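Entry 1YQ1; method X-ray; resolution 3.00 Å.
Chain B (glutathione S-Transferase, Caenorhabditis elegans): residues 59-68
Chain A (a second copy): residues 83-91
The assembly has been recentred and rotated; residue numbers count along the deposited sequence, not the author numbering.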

# COMPACT_ATOMS: atom_id res chain seq x y z
N GLY B 59 6.03 -0.95 24.35
CA GLY B 59 6.43 -2.27 23.90
C GLY B 59 6.09 -2.67 22.48
O GLY B 59 6.97 -3.08 21.72
N PHE B 60 4.82 -2.57 22.11
CA PHE B 60 4.37 -2.93 20.77
C PHE B 60 5.22 -2.25 19.70
O PHE B 60 5.51 -1.05 19.80
CB PHE B 60 2.92 -2.52 20.57
CG PHE B 60 2.36 -2.91 19.24
CD1 PHE B 60 2.70 -4.13 18.66
CD2 PHE B 60 1.48 -2.06 18.56
CE1 PHE B 60 2.17 -4.50 17.43
CE2 PHE B 60 0.94 -2.42 17.32
CZ PHE B 60 1.29 -3.64 16.75
N GLU B 61 5.62 -3.01 18.70
CA GLU B 61 6.43 -2.48 17.61
C GLU B 61 5.69 -2.65 16.30
O GLU B 61 5.17 -3.72 16.01
CB GLU B 61 7.78 -3.19 17.54
CG GLU B 61 8.89 -2.44 18.27
CD GLU B 61 10.26 -3.08 18.12
OE1 GLU B 61 10.33 -4.28 17.76
OE2 GLU B 61 11.27 -2.39 18.37
N LEU B 62 5.65 -1.58 15.51
CA LEU B 62 4.95 -1.59 14.23
C LEU B 62 5.73 -0.89 13.11
O LEU B 62 5.92 0.32 13.14
CB LEU B 62 3.60 -0.90 14.38
CG LEU B 62 2.72 -0.87 13.15
CD1 LEU B 62 2.18 -2.27 12.90
CD2 LEU B 62 1.59 0.10 13.38
N PRO B 63 6.18 -1.65 12.11
CA PRO B 63 6.93 -1.06 11.01
C PRO B 63 5.93 -0.81 9.88
O PRO B 63 4.77 -1.23 9.98
CB PRO B 63 7.90 -2.16 10.65
CG PRO B 63 7.00 -3.37 10.74
CD PRO B 63 6.19 -3.12 12.01
N GLN B 64 6.39 -0.15 8.81
CA GLN B 64 5.55 0.14 7.65
C GLN B 64 4.67 1.36 7.82
O GLN B 64 3.62 1.29 8.46
CB GLN B 64 4.69 -1.08 7.30
CG GLN B 64 5.47 -2.18 6.64
CD GLN B 64 6.00 -1.74 5.29
OE1 GLN B 64 6.85 -2.39 4.71
NE2 GLN B 64 5.47 -0.63 4.79
N SER B 65 5.10 2.47 7.24
CA SER B 65 4.37 3.72 7.35
C SER B 65 2.88 3.50 7.15
O SER B 65 2.05 3.95 7.95
CB SER B 65 4.86 4.71 6.30
OG SER B 65 4.34 4.39 5.03
N GLY B 66 2.54 2.79 6.08
CA GLY B 66 1.14 2.54 5.79
C GLY B 66 0.41 1.96 6.97
O GLY B 66 -0.63 2.48 7.39
N ALA B 67 0.95 0.87 7.51
CA ALA B 67 0.37 0.19 8.66
C ALA B 67 0.30 1.12 9.85
O ALA B 67 -0.73 1.20 10.53
CB ALA B 67 1.20 -1.02 9.02
N ILE B 68 1.40 1.82 10.09
CA ILE B 68 1.48 2.74 11.21
C ILE B 68 0.44 3.83 11.06
O ILE B 68 -0.33 4.09 11.98
CB ILE B 68 2.88 3.35 11.31
CG1 ILE B 68 3.92 2.22 11.40
CG2 ILE B 68 2.97 4.25 12.54
CD1 ILE B 68 5.34 2.66 11.55
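Chain A (83-91) PEEEAWVDA

Residues 83-91 of chain A form a continuous α-helix that runs on beyond A91(A), held by i to i+4 backbone hydrogen bonds such as A87(A) N to P83(A) O (3.1 Å) and A91(A) N to A87(A) O (3.0 Å). It packs against a segment of chain B that changes conformation along its length. F60(B), E61(B) and L62(B) are extended; Q64(B), with phi/psi of 82/101°, then occupies the N-cap position of a helix beginning at S65(B), and its carbonyl O accepts a hydrogen bond from I68(B) N (2.8 Å). The strand and the chain A helix point nearly the same way, with a signed crossing angle of 23° and a closest axial approach of 8.5 Å. The two stretches draw together along this direction: the CA atoms of F60(B) and E84(A) are 7.8 Å apart, those of L62(B) and W88(A) 6.9 Å, and those of A67(B) and A91(A) 5.0 Å. Between them the two stretches bury 451 Å², both sides summed.

W88(A) makes the largest contribution to this surface. Its CA-to-CB bond points sideways, but the indole comes nearer to chain B, and NE1 donates the one hydrogen bond across the stretches, to the backbone carbonyl E61(B) O (2.8 Å, N-H...O angle 138°). Because the acceptor belongs to the main chain, this bond ties the indole directly to the strand. P63(B) CD lies over one face of the indole, 3.4 Å from W88(A) CZ2, while the ring of F60(B) meets the indole rim to rim: F60(B) CE1 is 3.6 Å from W88(A) CD1, and the planes are inclined at 53°.

F60(B), with chi1 in the t well, directs its CA-to-CB bond toward the helix. E84(A) covers one face of its ring through the aliphatic part of its side chain: CB is 3.4 Å from F60(B) CZ, and CG makes a CH-pi contact 3.7 Å from the ring centroid. The carboxylate leads away, and E84(A) OE2 is hydrogen-bonded elsewhere in the structure. Two residues along the strand, L62(B) brings CD1 to 3.4 Å from A87(A) CB and 3.9 Å from W88(A) CD1.

At the far end, small residues accompany the close backbone approach. A67(B) points its CB toward chain A, reaching 3.3 Å from A87(A) O and 3.7 Å from A91(A) CB. The same A91(A) CB lies 3.6 Å from P63(B) O and 3.8 Å from Q64(B) CG, so the methyl group packs where the chain passes from P63(B) to Q64(B), just before the helix.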

# COMPACT_ATOMS: atom_id res chain seq x y z
N PRO A 83 -6.20 -5.43 17.32
CA PRO A 83 -5.82 -4.28 16.49
C PRO A 83 -4.34 -4.29 16.15
O PRO A 83 -3.94 -3.83 15.08
CB PRO A 83 -6.21 -3.09 17.37
CG PRO A 83 -7.39 -3.60 18.09
CD PRO A 83 -6.94 -4.98 18.51
N GLU A 84 -3.54 -4.82 17.07
CA GLU A 84 -2.10 -4.89 16.86
C GLU A 84 -1.79 -5.95 15.83
O GLU A 84 -0.88 -5.77 15.02
CB GLU A 84 -1.37 -5.21 18.17
CG GLU A 84 -1.54 -4.15 19.22
CD GLU A 84 -2.93 -4.16 19.83
OE1 GLU A 84 -3.43 -5.27 20.18
OE2 GLU A 84 -3.53 -3.06 19.98
N GLU A 85 -2.55 -7.04 15.85
CA GLU A 85 -2.34 -8.12 14.89
C GLU A 85 -2.72 -7.62 13.49
O GLU A 85 -1.99 -7.84 12.52
CB GLU A 85 -3.17 -9.34 15.28
CG GLU A 85 -2.47 -10.65 14.96
CD GLU A 85 -3.23 -11.88 15.43
OE1 GLU A 85 -4.18 -12.31 14.73
OE2 GLU A 85 -2.84 -12.40 16.50
N GLU A 86 -3.85 -6.94 13.41
CA GLU A 86 -4.31 -6.38 12.15
C GLU A 86 -3.25 -5.46 11.55
O GLU A 86 -2.96 -5.52 10.35
CB GLU A 86 -5.56 -5.56 12.39
CG GLU A 86 -6.81 -6.37 12.51
CD GLU A 86 -8.00 -5.48 12.69
OE1 GLU A 86 -8.57 -5.04 11.67
OE2 GLU A 86 -8.36 -5.22 13.86
N ALA A 87 -2.70 -4.58 12.38
CA ALA A 87 -1.68 -3.63 11.95
C ALA A 87 -0.50 -4.37 11.34
O ALA A 87 0.16 -3.86 10.45
CB ALA A 87 -1.22 -2.80 13.12
N TRP A 88 -0.24 -5.57 11.84
CA TRP A 88 0.87 -6.32 11.29
C TRP A 88 0.51 -6.94 9.97
O TRP A 88 1.34 -7.00 9.07
CB TRP A 88 1.36 -7.37 12.28
CG TRP A 88 2.45 -6.81 13.13
CD1 TRP A 88 2.31 -5.95 14.18
CD2 TRP A 88 3.85 -6.93 12.90
NE1 TRP A 88 3.54 -5.52 14.61
CE2 TRP A 88 4.51 -6.11 13.84
CE3 TRP A 88 4.62 -7.66 11.97
CZ2 TRP A 88 5.90 -5.99 13.89
CZ3 TRP A 88 6.00 -7.54 12.02
CH2 TRP A 88 6.63 -6.71 12.97
N VAL A 89 -0.74 -7.38 9.85
CA VAL A 89 -1.20 -7.94 8.59
C VAL A 89 -1.06 -6.81 7.56
O VAL A 89 -0.56 -7.03 6.45
CB VAL A 89 -2.69 -8.39 8.66
CG1 VAL A 89 -3.18 -8.80 7.28
CG2 VAL A 89 -2.82 -9.57 9.61
N ASP A 90 -1.49 -5.61 7.94
CA ASP A 90 -1.40 -4.44 7.07
C ASP A 90 0.04 -4.19 6.68
O ASP A 90 0.35 -3.84 5.55
CB ASP A 90 -1.92 -3.20 7.76
CG ASP A 90 -3.42 -3.16 7.83
OD1 ASP A 90 -4.06 -3.74 6.93
OD2 ASP A 90 -3.98 -2.55 8.78
N ALA A 91 0.93 -4.39 7.65
CA ALA A 91 2.35 -4.18 7.42
C ALA A 91 2.95 -5.23 6.52
O ALA A 91 3.71 -4.91 5.62
CB ALA A 91 3.09 -4.17 8.75